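Glycosyl hydrolase family 26 (Bacteroides ovatus, PDB 4ZXO) is a beta-mannanase that hydrolyses the mannan backbone of galactomannans and probably works through a TIM-barrel catalytic domain. Local coordinates at residues E86-Q91 with L147-K152; R105-G110 with W171-K176; L205-G210 with E221-D226; W301-E306 with Y311-P316. One frame throughout, in Å; residues are numbered along the deposited sequence.

How the contacts relate
The four contacts are spread over the two ends of a TIM barrel. Contact 1, on helix 81-93 and the loop entering strand 159-162, marks the N-terminal end. Contacts 2 and 4 lie in loops after strands 97-101, 159-162 and 295-300, while contact 3 joins the end of strand 203-207 to the loop before strand 231-235; such barrels carry their active sites at the C-terminal end. Contacts 1 and 2 interleave along the chain; 3 and 4 follow in series. Contacts 2 and 3 have centres 18 Å apart and touch, K176 CD lying 3.4 Å from R222 CZ, whereas contacts 3 and 4, with centres 28 Å apart, lie on opposite sides of the chain's centre.

Contact 1: residues E86-Q91 with L147-K152; sequences EYIIEQ and LSLKTK
With CG1 beside its backbone N (chi1 -71°) and CG2 opposite that nitrogen, I88 offers two methyl groups, CD1 and CG2, to L149. The leucine sets CG beside its own backbone N (chi1 -55°), and this brings both of its methyls up to the helix although its CA-CB bond does not aim there. The branched ends cross at an angle: L149 CD2 lies 3.9 Å from I88 CD1 and 4.0 Å from I88 CG2, while L149 CD1 is 4.1 Å from I88 CD1. Spacings so even indicate ordinary van der Waals packing. The next residue, I89, reaches the loop with its tip, CD1 standing 3.4 Å from the backbone O of K150. No hydrogen bond joins the two segments, so shape and apolar burial carry the contact. The loop helps by its own bend: L149 is the centre of an inverse gamma turn, closed by a weak bond of 3.0 Å from K150 N to S148 O. K150 starts its side chain away from the helix, and NZ makes a weak bond to L147 O. L149 also shares backbone hydrogen bonds with I157, and I88 touches F63 of strand 60-64 and I98 and L100 of strand 97-101. I88 thus packs at once on the barrel strands and on the loop running from helix 132-147 into strand 159-162.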
# COMPACT_ATOMS: atom_id res chain seq x y z
N GLU A 86 5.80 2.50 -16.48
CA GLU A 86 7.06 3.24 -16.53
C GLU A 86 7.55 3.65 -15.16
O GLU A 86 8.72 3.47 -14.83
CB GLU A 86 6.91 4.50 -17.35
CG GLU A 86 6.98 4.35 -18.79
CD GLU A 86 7.04 5.73 -19.47
OE1 GLU A 86 6.62 6.73 -18.86
OE2 GLU A 86 7.54 5.82 -20.60
N TYR A 87 6.64 4.18 -14.33
CA TYR A 87 7.06 4.68 -13.02
C TYR A 87 7.53 3.52 -12.17
O TYR A 87 8.46 3.67 -11.35
CB TYR A 87 5.96 5.44 -12.29
CG TYR A 87 5.37 6.55 -13.11
CD1 TYR A 87 6.13 7.24 -14.06
CD2 TYR A 87 4.01 6.93 -12.94
CE1 TYR A 87 5.55 8.26 -14.83
CE2 TYR A 87 3.44 7.94 -13.71
CZ TYR A 87 4.21 8.62 -14.63
OH TYR A 87 3.66 9.63 -15.37
N ILE A 88 6.83 2.39 -12.31
CA ILE A 88 7.22 1.20 -11.55
C ILE A 88 8.60 0.69 -11.97
O ILE A 88 9.45 0.38 -11.10
CB ILE A 88 6.13 0.11 -11.71
CG1 ILE A 88 4.89 0.57 -10.92
CG2 ILE A 88 6.59 -1.28 -11.18
CD1 ILE A 88 3.60 -0.17 -11.30
N ILE A 89 8.84 0.59 -13.28
CA ILE A 89 10.15 0.18 -13.78
C ILE A 89 11.25 1.11 -13.28
O ILE A 89 12.32 0.65 -12.87
CB ILE A 89 10.08 0.10 -15.29
CG1 ILE A 89 9.27 -1.13 -15.67
CG2 ILE A 89 11.42 -0.05 -15.93
CD1 ILE A 89 8.84 -1.10 -17.10
N GLU A 90 10.98 2.41 -13.29
CA GLU A 90 11.98 3.38 -12.84
C GLU A 90 12.25 3.31 -11.35
O GLU A 90 13.40 3.48 -10.92
CB GLU A 90 11.56 4.80 -13.23
CG GLU A 90 11.48 4.92 -14.73
CD GLU A 90 10.89 6.22 -15.23
OE1 GLU A 90 10.62 7.15 -14.45
OE2 GLU A 90 10.68 6.31 -16.45
N GLN A 91 11.22 3.03 -10.54
CA GLN A 91 11.42 2.92 -9.11
C GLN A 91 12.22 1.67 -8.81
O GLN A 91 13.13 1.71 -7.97
CB GLN A 91 10.06 2.93 -8.38
CG GLN A 91 10.14 2.64 -6.85
CD GLN A 91 10.76 3.78 -6.04
OE1 GLN A 91 11.45 4.67 -6.58
NE2 GLN A 91 10.50 3.77 -4.74
N LEU A 147 2.11 -8.98 -14.50
CA LEU A 147 3.08 -9.73 -15.31
C LEU A 147 3.83 -8.84 -16.31
O LEU A 147 4.85 -9.25 -16.89
CB LEU A 147 2.36 -10.86 -16.04
CG LEU A 147 1.91 -11.95 -15.06
CD1 LEU A 147 0.91 -12.88 -15.73
CD2 LEU A 147 3.13 -12.71 -14.60
N SER A 148 3.30 -7.66 -16.58
CA SER A 148 3.92 -6.75 -17.53
C SER A 148 4.96 -5.86 -16.85
O SER A 148 5.70 -5.13 -17.54
CB SER A 148 2.86 -5.85 -18.20
OG SER A 148 2.45 -4.78 -17.35
N LEU A 149 5.04 -5.94 -15.52
CA LEU A 149 6.03 -5.17 -14.79
C LEU A 149 7.38 -5.88 -14.83
O LEU A 149 7.69 -6.73 -13.98
CB LEU A 149 5.56 -4.95 -13.34
CG LEU A 149 4.18 -4.31 -13.27
CD1 LEU A 149 3.78 -4.20 -11.79
CD2 LEU A 149 4.19 -2.96 -13.90
N LYS A 150 8.14 -5.59 -15.89
CA LYS A 150 9.45 -6.25 -16.13
C LYS A 150 10.55 -5.22 -16.38
O LYS A 150 10.30 -4.17 -16.94
CB LYS A 150 9.39 -7.18 -17.35
CG LYS A 150 8.40 -8.31 -17.27
CD LYS A 150 8.87 -9.41 -18.26
CE LYS A 150 7.73 -10.23 -18.84
NZ LYS A 150 6.88 -9.39 -19.73
N THR A 151 11.76 -5.53 -15.97
CA THR A 151 12.89 -4.68 -16.33
C THR A 151 13.15 -4.82 -17.85
O THR A 151 12.63 -5.73 -18.52
CB THR A 151 14.17 -5.04 -15.53
OG1 THR A 151 14.63 -6.31 -15.98
CG2 THR A 151 13.88 -5.13 -14.01
N LYS A 152 13.98 -3.93 -18.39
CA LYS A 152 14.33 -4.06 -19.79
C LYS A 152 15.10 -5.35 -20.05
O LYS A 152 15.16 -5.78 -21.21
CB LYS A 152 15.14 -2.85 -20.27
CG LYS A 152 16.46 -2.64 -19.58
CD LYS A 152 17.12 -1.37 -20.11
CE LYS A 152 18.13 -0.72 -19.13
NZ LYS A 152 19.22 -1.64 -18.72

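Contact 2: residues R105-G110 with W171-K176; sequences RNPKTG and WFWWGK
P107 and N106 lie over one face of the W173 indole, and their fit can be judged from the ring normal. P107 CD stands 3.7 Å from the centroid of the six-membered ring, 24° off the normal, and N106 CA is 3.9 Å from the centroid of the five-membered ring; both are CH-pi contacts over the face. The pyrrolidine carbon comes close at the benzo side, P107 CD to W173 CZ2 being 3.4 Å. At the pyrrole nitrogen, R105 O is 3.0 Å from W173 NE1, and the same NE1 makes a hydrogen bond to V104 O just before this segment. The opposite face of the indole is met by the edge of W174, CE3 lying over its centre. With CG between its backbone N and carbonyl carbon (chi1 58°), W173 projects its ring toward the other loop.

Farther out, each loop fixes its own shape. N106 OD1 accepts two backbone N-H groups: T109 N at 2.9 Å, nearly straight at 174° but above the amide plane, and K108 N in that plane. This is an Asx turn and Asx motif. R105 NH2 reaches G110 O at 2.8 Å, bridging the turn between them, while on the tryptophan side F172 to G175 form a type I turn. V121 of helix 121-125 touches N106, P107 and W173 alike. Such packing joins two loops that leave neighbouring barrel strands, 97-101 and 159-162, at the C-terminal end, where family 26 enzymes place their active site.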
# COMPACT_ATOMS: atom_id res chain seq x y z
N ARG A 105 -13.94 -1.22 -9.03
CA ARG A 105 -15.34 -0.89 -9.23
C ARG A 105 -16.26 -1.94 -8.57
O ARG A 105 -15.85 -3.07 -8.23
CB ARG A 105 -15.64 -0.84 -10.75
CG ARG A 105 -14.84 0.16 -11.55
CD ARG A 105 -15.15 1.62 -11.27
NE ARG A 105 -16.53 1.96 -11.67
CZ ARG A 105 -17.03 3.19 -11.62
NH1 ARG A 105 -16.28 4.20 -11.27
NH2 ARG A 105 -18.30 3.41 -11.97
N ASN A 106 -17.52 -1.54 -8.43
CA ASN A 106 -18.54 -2.40 -7.85
C ASN A 106 -19.08 -3.30 -8.96
O ASN A 106 -19.74 -2.78 -9.89
CB ASN A 106 -19.63 -1.51 -7.26
CG ASN A 106 -20.70 -2.28 -6.52
OD1 ASN A 106 -21.16 -3.30 -6.98
ND2 ASN A 106 -21.10 -1.78 -5.37
N PRO A 107 -18.84 -4.62 -8.88
CA PRO A 107 -19.22 -5.49 -10.01
C PRO A 107 -20.73 -5.76 -10.12
O PRO A 107 -21.18 -6.25 -11.16
CB PRO A 107 -18.47 -6.80 -9.73
CG PRO A 107 -18.27 -6.82 -8.21
CD PRO A 107 -18.07 -5.32 -7.83
N LYS A 108 -21.50 -5.39 -9.10
CA LYS A 108 -22.93 -5.62 -9.16
C LYS A 108 -23.68 -4.35 -9.59
O LYS A 108 -24.57 -4.39 -10.45
CB LYS A 108 -23.45 -6.12 -7.80
CG LYS A 108 -24.95 -6.46 -7.79
CD LYS A 108 -25.21 -7.13 -6.43
CE LYS A 108 -26.49 -7.90 -6.35
NZ LYS A 108 -27.66 -7.03 -6.41
N THR A 109 -23.31 -3.22 -8.99
CA THR A 109 -24.03 -1.97 -9.27
C THR A 109 -23.48 -1.18 -10.43
O THR A 109 -24.17 -0.32 -10.95
CB THR A 109 -24.04 -1.02 -8.07
OG1 THR A 109 -22.73 -0.50 -7.88
CG2 THR A 109 -24.47 -1.77 -6.80
N GLY A 110 -22.23 -1.45 -10.79
CA GLY A 110 -21.50 -0.67 -11.81
C GLY A 110 -20.95 0.63 -11.22
O GLY A 110 -20.34 1.43 -11.96
N TRP A 171 -17.08 1.56 4.25
CA TRP A 171 -17.18 2.55 3.19
C TRP A 171 -16.82 2.00 1.81
O TRP A 171 -16.98 2.71 0.81
CB TRP A 171 -16.31 3.76 3.50
CG TRP A 171 -14.93 3.44 3.92
CD1 TRP A 171 -13.85 3.22 3.12
CD2 TRP A 171 -14.45 3.43 5.25
NE1 TRP A 171 -12.72 3.00 3.89
CE2 TRP A 171 -13.07 3.13 5.21
CE3 TRP A 171 -15.06 3.61 6.49
CZ2 TRP A 171 -12.25 3.07 6.35
CZ3 TRP A 171 -14.22 3.53 7.67
CH2 TRP A 171 -12.85 3.24 7.57
N PHE A 172 -16.32 0.75 1.74
CA PHE A 172 -16.13 0.08 0.46
C PHE A 172 -17.09 -1.10 0.34
O PHE A 172 -17.56 -1.63 1.36
CB PHE A 172 -14.68 -0.47 0.35
CG PHE A 172 -13.63 0.61 0.34
CD1 PHE A 172 -13.78 1.73 -0.49
CD2 PHE A 172 -12.48 0.48 1.10
CE1 PHE A 172 -12.78 2.68 -0.56
CE2 PHE A 172 -11.49 1.44 1.06
CZ PHE A 172 -11.63 2.53 0.23
N TRP A 173 -17.34 -1.55 -0.90
CA TRP A 173 -18.36 -2.58 -1.06
C TRP A 173 -17.94 -3.96 -0.53
O TRP A 173 -18.78 -4.85 -0.40
CB TRP A 173 -18.78 -2.70 -2.56
CG TRP A 173 -17.74 -3.00 -3.57
CD1 TRP A 173 -17.11 -2.10 -4.42
CD2 TRP A 173 -17.23 -4.30 -3.91
NE1 TRP A 173 -16.23 -2.77 -5.24
CE2 TRP A 173 -16.28 -4.12 -4.95
CE3 TRP A 173 -17.46 -5.61 -3.42
CZ2 TRP A 173 -15.60 -5.20 -5.56
CZ3 TRP A 173 -16.77 -6.69 -4.02
CH2 TRP A 173 -15.84 -6.47 -5.07
N TRP A 174 -16.65 -4.11 -0.18
CA TRP A 174 -16.12 -5.32 0.49
C TRP A 174 -15.95 -5.11 2.00
O TRP A 174 -15.32 -5.93 2.65
CB TRP A 174 -14.77 -5.71 -0.11
CG TRP A 174 -13.72 -4.61 -0.03
CD1 TRP A 174 -12.91 -4.32 1.05
CD2 TRP A 174 -13.40 -3.65 -1.04
NE1 TRP A 174 -12.09 -3.25 0.76
CE2 TRP A 174 -12.37 -2.81 -0.51
CE3 TRP A 174 -13.90 -3.40 -2.32
CZ2 TRP A 174 -11.77 -1.80 -1.26
CZ3 TRP A 174 -13.38 -2.33 -3.06
CH2 TRP A 174 -12.30 -1.55 -2.52
N GLY A 175 -16.51 -4.03 2.52
CA GLY A 175 -16.33 -3.71 3.93
C GLY A 175 -17.18 -4.51 4.93
O GLY A 175 -17.98 -5.40 4.54
N LYS A 176 -17.04 -4.16 6.20
CA LYS A 176 -17.50 -5.05 7.30
C LYS A 176 -19.01 -5.35 7.25
O LYS A 176 -19.44 -6.53 7.41
CB LYS A 176 -17.10 -4.41 8.64
CG LYS A 176 -17.47 -5.20 9.84
CD LYS A 176 -16.69 -6.41 9.92
CE LYS A 176 -16.69 -6.98 11.42
NZ LYS A 176 -18.06 -7.25 12.00

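Contact 3: residues L205-G210 with E221-D226; sequences LAYSPG and ERYPGD
Y207, the last residue of barrel strand 203-207, meets Y223 and P224 of the loop that leads back to the next strand, 231-235, so the contact belongs to a beta-alpha unit of the TIM barrel. The evidence for an edge-to-face (T-shaped) pair is direct: the two ring centroids are 5.2 Å apart, the planes stand at 82°, and Y223 CD1 lies over the centre of the Y207 ring, 3.8 Å above its plane. Y207 has CG opposite its backbone N (chi1 180°), which sends the ring from the strand toward the loop. P224 CD packs 3.9 Å from Y207 CE1, and R222 O approaches the ring edge near its plane. Y207 OH lies 3.2 Å from Y223 N, yet the angle is poor and the pair is not a hydrogen bond; the hydroxyl is instead bonded to Y219 O, and the Y219 ring also meets Y207 edge-to-face.

The loop residues are held in turn. Y223 OH donates to D226 OD1 at 2.7 Å, using the anti lone pair of the carboxylate, and D226 OD1 is also hydrogen-bonded to H262 ND1. R222 NE forms a salt bridge with E221 OE1 at 3.3 Å, while R222 NH1 is bonded to C179 O. In chemical terms, each tyrosine hydroxyl has a partner, which helps hold its ring in place. The two bonds at D226 OD1 would be consistent with an ionised carboxylate, and the buried aromatic contact itself rests on dispersion and ring-edge electrostatics.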
# COMPACT_ATOMS: atom_id res chain seq x y z
N LEU A 205 1.42 -10.15 -0.77
CA LEU A 205 0.08 -9.62 -0.46
C LEU A 205 0.04 -8.95 0.90
O LEU A 205 0.51 -9.51 1.88
CB LEU A 205 -0.96 -10.78 -0.50
CG LEU A 205 -1.17 -11.33 -1.91
CD1 LEU A 205 -2.16 -12.51 -1.85
CD2 LEU A 205 -1.63 -10.25 -2.92
N ALA A 206 -0.56 -7.76 0.99
CA ALA A 206 -0.63 -7.04 2.26
C ALA A 206 -2.09 -6.88 2.69
O ALA A 206 -2.97 -6.50 1.88
CB ALA A 206 0.03 -5.62 2.14
N TYR A 207 -2.30 -7.14 3.97
CA TYR A 207 -3.58 -7.03 4.65
C TYR A 207 -3.62 -5.70 5.37
O TYR A 207 -2.62 -5.34 6.01
CB TYR A 207 -3.66 -8.20 5.62
CG TYR A 207 -4.86 -8.39 6.50
CD1 TYR A 207 -6.05 -8.94 5.99
CD2 TYR A 207 -4.77 -8.16 7.89
CE1 TYR A 207 -7.14 -9.21 6.82
CE2 TYR A 207 -5.85 -8.41 8.74
CZ TYR A 207 -7.03 -8.98 8.20
OH TYR A 207 -8.13 -9.25 8.97
N SER A 208 -4.71 -4.92 5.27
CA SER A 208 -4.60 -3.51 5.76
C SER A 208 -5.93 -2.88 6.20
O SER A 208 -6.41 -1.90 5.62
CB SER A 208 -3.92 -2.62 4.67
OG SER A 208 -4.64 -2.55 3.45
N PRO A 209 -6.51 -3.41 7.27
CA PRO A 209 -7.68 -2.76 7.86
C PRO A 209 -7.27 -1.47 8.57
O PRO A 209 -6.08 -1.22 8.79
CB PRO A 209 -8.19 -3.80 8.88
CG PRO A 209 -6.91 -4.41 9.37
CD PRO A 209 -6.07 -4.58 8.05
N GLY A 210 -8.26 -0.63 8.86
CA GLY A 210 -8.03 0.60 9.58
C GLY A 210 -7.94 0.41 11.09
O GLY A 210 -7.48 -0.63 11.58
N GLU A 221 -9.93 -11.09 12.67
CA GLU A 221 -11.21 -11.79 12.49
C GLU A 221 -11.46 -12.16 11.03
O GLU A 221 -12.01 -13.21 10.74
CB GLU A 221 -12.35 -10.90 13.00
CG GLU A 221 -13.69 -11.61 13.02
CD GLU A 221 -14.87 -10.88 12.41
OE1 GLU A 221 -14.78 -9.89 11.63
OE2 GLU A 221 -15.96 -11.33 12.74
N ARG A 222 -11.06 -11.27 10.11
CA ARG A 222 -11.28 -11.54 8.68
C ARG A 222 -9.99 -11.86 7.91
O ARG A 222 -9.89 -11.66 6.66
CB ARG A 222 -12.00 -10.33 8.05
CG ARG A 222 -13.39 -10.19 8.59
CD ARG A 222 -14.27 -9.16 7.91
NE ARG A 222 -15.60 -9.35 8.49
CZ ARG A 222 -16.75 -9.13 7.85
NH1 ARG A 222 -16.74 -8.66 6.59
NH2 ARG A 222 -17.92 -9.40 8.47
N TYR A 223 -9.00 -12.33 8.65
CA TYR A 223 -7.70 -12.65 8.07
C TYR A 223 -7.77 -13.96 7.28
O TYR A 223 -8.17 -14.99 7.85
CB TYR A 223 -6.69 -12.78 9.21
CG TYR A 223 -5.27 -13.06 8.83
CD1 TYR A 223 -4.47 -12.11 8.22
CD2 TYR A 223 -4.68 -14.26 9.18
CE1 TYR A 223 -3.19 -12.38 7.89
CE2 TYR A 223 -3.34 -14.53 8.90
CZ TYR A 223 -2.60 -13.58 8.26
OH TYR A 223 -1.27 -13.87 8.00
N PRO A 224 -7.34 -13.93 5.99
CA PRO A 224 -7.51 -15.12 5.15
C PRO A 224 -6.41 -16.17 5.35
O PRO A 224 -6.49 -17.24 4.77
CB PRO A 224 -7.49 -14.54 3.73
CG PRO A 224 -6.51 -13.33 3.87
CD PRO A 224 -6.90 -12.73 5.22
N GLY A 225 -5.40 -15.89 6.15
CA GLY A 225 -4.45 -16.93 6.49
C GLY A 225 -3.00 -16.65 6.13
O GLY A 225 -2.68 -15.87 5.22
N ASP A 226 -2.12 -17.31 6.89
CA ASP A 226 -0.68 -17.12 6.74
C ASP A 226 -0.15 -17.56 5.40
O ASP A 226 0.96 -17.15 4.98
CB ASP A 226 0.06 -17.88 7.84
CG ASP A 226 -0.14 -17.25 9.19
OD1 ASP A 226 -0.44 -16.05 9.30
OD2 ASP A 226 0.08 -17.96 10.17

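Contact 4: residues W301-E306 with Y311-P316; sequences WRNARE and YYAPYP
N303 is the tight part of this contact, its amide meeting the backbone of Y312 and A313. N303 OD1 takes A313 N at 2.9 Å (N-H...O angle 164°), in the carbonyl plane on a lone pair, and Y312 N at 3.1 Å from above that plane. N303 ND2 gives back a bond to A313 O at 3.0 Å and a second to D49 OD2, so both ends of the amide are engaged and its rotation is fixed. CG lies beside the backbone N (chi1 -77°), which carries the amide across to the facing chain. Y311 CA makes a CH...O contact of 3.4 Å with R302 O. The aromatic flank is also close but lacks polar bonds: W301 CB lies 3.5 Å from Y312 CD2, and the W301 edge meets the Y312 face in an offset edge-to-face pair, centroids 5.7 Å apart, planes at 73°. The loose, solvent side is R305 and exposed E306, which do not touch 311-316; R302 grips E306 end-on, R302 NH2 to E306 OE2 being 2.8 Å. W301, just past strand 295-300, stacks on H32 at the end of strand 27-32, as expected where a TIM barrel's last strand meets its first at the catalytic end.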
# COMPACT_ATOMS: atom_id res chain seq x y z
N TRP A 301 -0.30 9.43 1.91
CA TRP A 301 -1.18 9.40 0.74
C TRP A 301 -0.83 10.50 -0.28
O TRP A 301 0.14 11.25 -0.10
CB TRP A 301 -2.66 9.50 1.19
CG TRP A 301 -3.63 8.98 0.13
CD1 TRP A 301 -4.65 9.69 -0.51
CD2 TRP A 301 -3.65 7.66 -0.45
NE1 TRP A 301 -5.28 8.87 -1.43
CE2 TRP A 301 -4.69 7.64 -1.42
CE3 TRP A 301 -2.92 6.49 -0.21
CZ2 TRP A 301 -5.02 6.47 -2.13
CZ3 TRP A 301 -3.22 5.34 -0.93
CH2 TRP A 301 -4.26 5.35 -1.89
N ARG A 302 -1.55 10.51 -1.40
CA ARG A 302 -1.15 11.27 -2.60
C ARG A 302 -1.23 12.77 -2.46
O ARG A 302 -1.88 13.30 -1.57
CB ARG A 302 -2.00 10.83 -3.81
CG ARG A 302 -3.46 11.24 -3.72
CD ARG A 302 -4.36 10.37 -4.61
NE ARG A 302 -5.70 10.99 -4.65
CZ ARG A 302 -6.10 11.91 -5.54
NH1 ARG A 302 -5.28 12.33 -6.55
NH2 ARG A 302 -7.31 12.46 -5.40
N ASN A 303 -0.50 13.46 -3.33
CA ASN A 303 -0.58 14.93 -3.40
C ASN A 303 -1.43 15.29 -4.60
O ASN A 303 -0.94 15.31 -5.73
CB ASN A 303 0.83 15.54 -3.50
CG ASN A 303 1.54 15.56 -2.16
OD1 ASN A 303 1.14 14.85 -1.22
ND2 ASN A 303 2.61 16.36 -2.06
N ALA A 304 -2.73 15.49 -4.37
CA ALA A 304 -3.70 15.53 -5.48
C ALA A 304 -3.61 16.79 -6.32
O ALA A 304 -4.03 17.88 -5.90
CB ALA A 304 -5.14 15.38 -4.92
N ARG A 305 -3.13 16.64 -7.53
CA ARG A 305 -2.92 17.77 -8.41
C ARG A 305 -4.23 18.44 -8.72
O ARG A 305 -4.25 19.61 -8.94
CB ARG A 305 -2.17 17.38 -9.66
CG ARG A 305 -2.95 16.78 -10.81
CD ARG A 305 -3.40 15.37 -10.55
NE ARG A 305 -3.58 14.55 -11.74
CZ ARG A 305 -4.30 13.46 -11.74
NH1 ARG A 305 -4.90 13.10 -10.64
NH2 ARG A 305 -4.39 12.71 -12.78
N GLU A 306 -5.29 17.66 -8.68
CA GLU A 306 -6.61 18.13 -9.09
C GLU A 306 -7.42 18.69 -7.91
O GLU A 306 -8.53 19.21 -8.11
CB GLU A 306 -7.39 17.00 -9.78
CG GLU A 306 -8.12 16.03 -8.84
CD GLU A 306 -7.28 14.93 -8.27
OE1 GLU A 306 -6.05 14.93 -8.42
OE2 GLU A 306 -7.89 14.05 -7.62
N TYR A 311 -3.46 16.81 0.23
CA TYR A 311 -2.10 16.29 0.04
C TYR A 311 -1.56 15.84 1.37
O TYR A 311 -1.98 16.35 2.44
CB TYR A 311 -1.18 17.35 -0.59
CG TYR A 311 -1.04 18.62 0.22
CD1 TYR A 311 -0.11 18.71 1.24
CD2 TYR A 311 -1.84 19.73 -0.06
CE1 TYR A 311 0.04 19.85 1.98
CE2 TYR A 311 -1.72 20.91 0.67
CZ TYR A 311 -0.77 20.98 1.69
OH TYR A 311 -0.63 22.17 2.41
N TYR A 312 -0.65 14.87 1.33
CA TYR A 312 -0.17 14.27 2.56
C TYR A 312 1.35 14.25 2.65
O TYR A 312 1.88 13.93 3.69
CB TYR A 312 -0.73 12.83 2.71
CG TYR A 312 -2.25 12.83 2.84
CD1 TYR A 312 -2.88 12.83 4.09
CD2 TYR A 312 -3.05 12.89 1.70
CE1 TYR A 312 -4.26 12.88 4.21
CE2 TYR A 312 -4.43 12.94 1.80
CZ TYR A 312 -5.04 12.89 3.06
OH TYR A 312 -6.41 12.94 3.12
N ALA A 313 2.06 14.54 1.56
CA ALA A 313 3.51 14.81 1.61
C ALA A 313 3.71 16.29 1.41
O ALA A 313 2.86 16.94 0.83
CB ALA A 313 4.25 13.99 0.52
N PRO A 314 4.82 16.85 1.92
CA PRO A 314 5.03 18.25 1.63
C PRO A 314 5.39 18.49 0.17
O PRO A 314 5.61 17.54 -0.62
CB PRO A 314 6.19 18.63 2.55
CG PRO A 314 6.96 17.39 2.74
CD PRO A 314 5.97 16.24 2.64
N TYR A 315 5.50 19.77 -0.16
CA TYR A 315 6.02 20.22 -1.44
C TYR A 315 6.78 21.50 -1.12
O TYR A 315 6.61 22.04 -0.02
CB TYR A 315 4.91 20.45 -2.45
CG TYR A 315 3.79 21.35 -1.97
CD1 TYR A 315 3.88 22.74 -2.10
CD2 TYR A 315 2.67 20.82 -1.38
CE1 TYR A 315 2.87 23.54 -1.67
CE2 TYR A 315 1.65 21.62 -0.96
CZ TYR A 315 1.75 22.96 -1.10
OH TYR A 315 0.70 23.75 -0.67
N PRO A 316 7.57 22.01 -2.07
CA PRO A 316 8.35 23.20 -1.72
C PRO A 316 7.51 24.42 -1.24
O PRO A 316 6.54 24.84 -1.89
CB PRO A 316 9.08 23.51 -3.04
CG PRO A 316 9.29 22.13 -3.64
CD PRO A 316 7.98 21.43 -3.37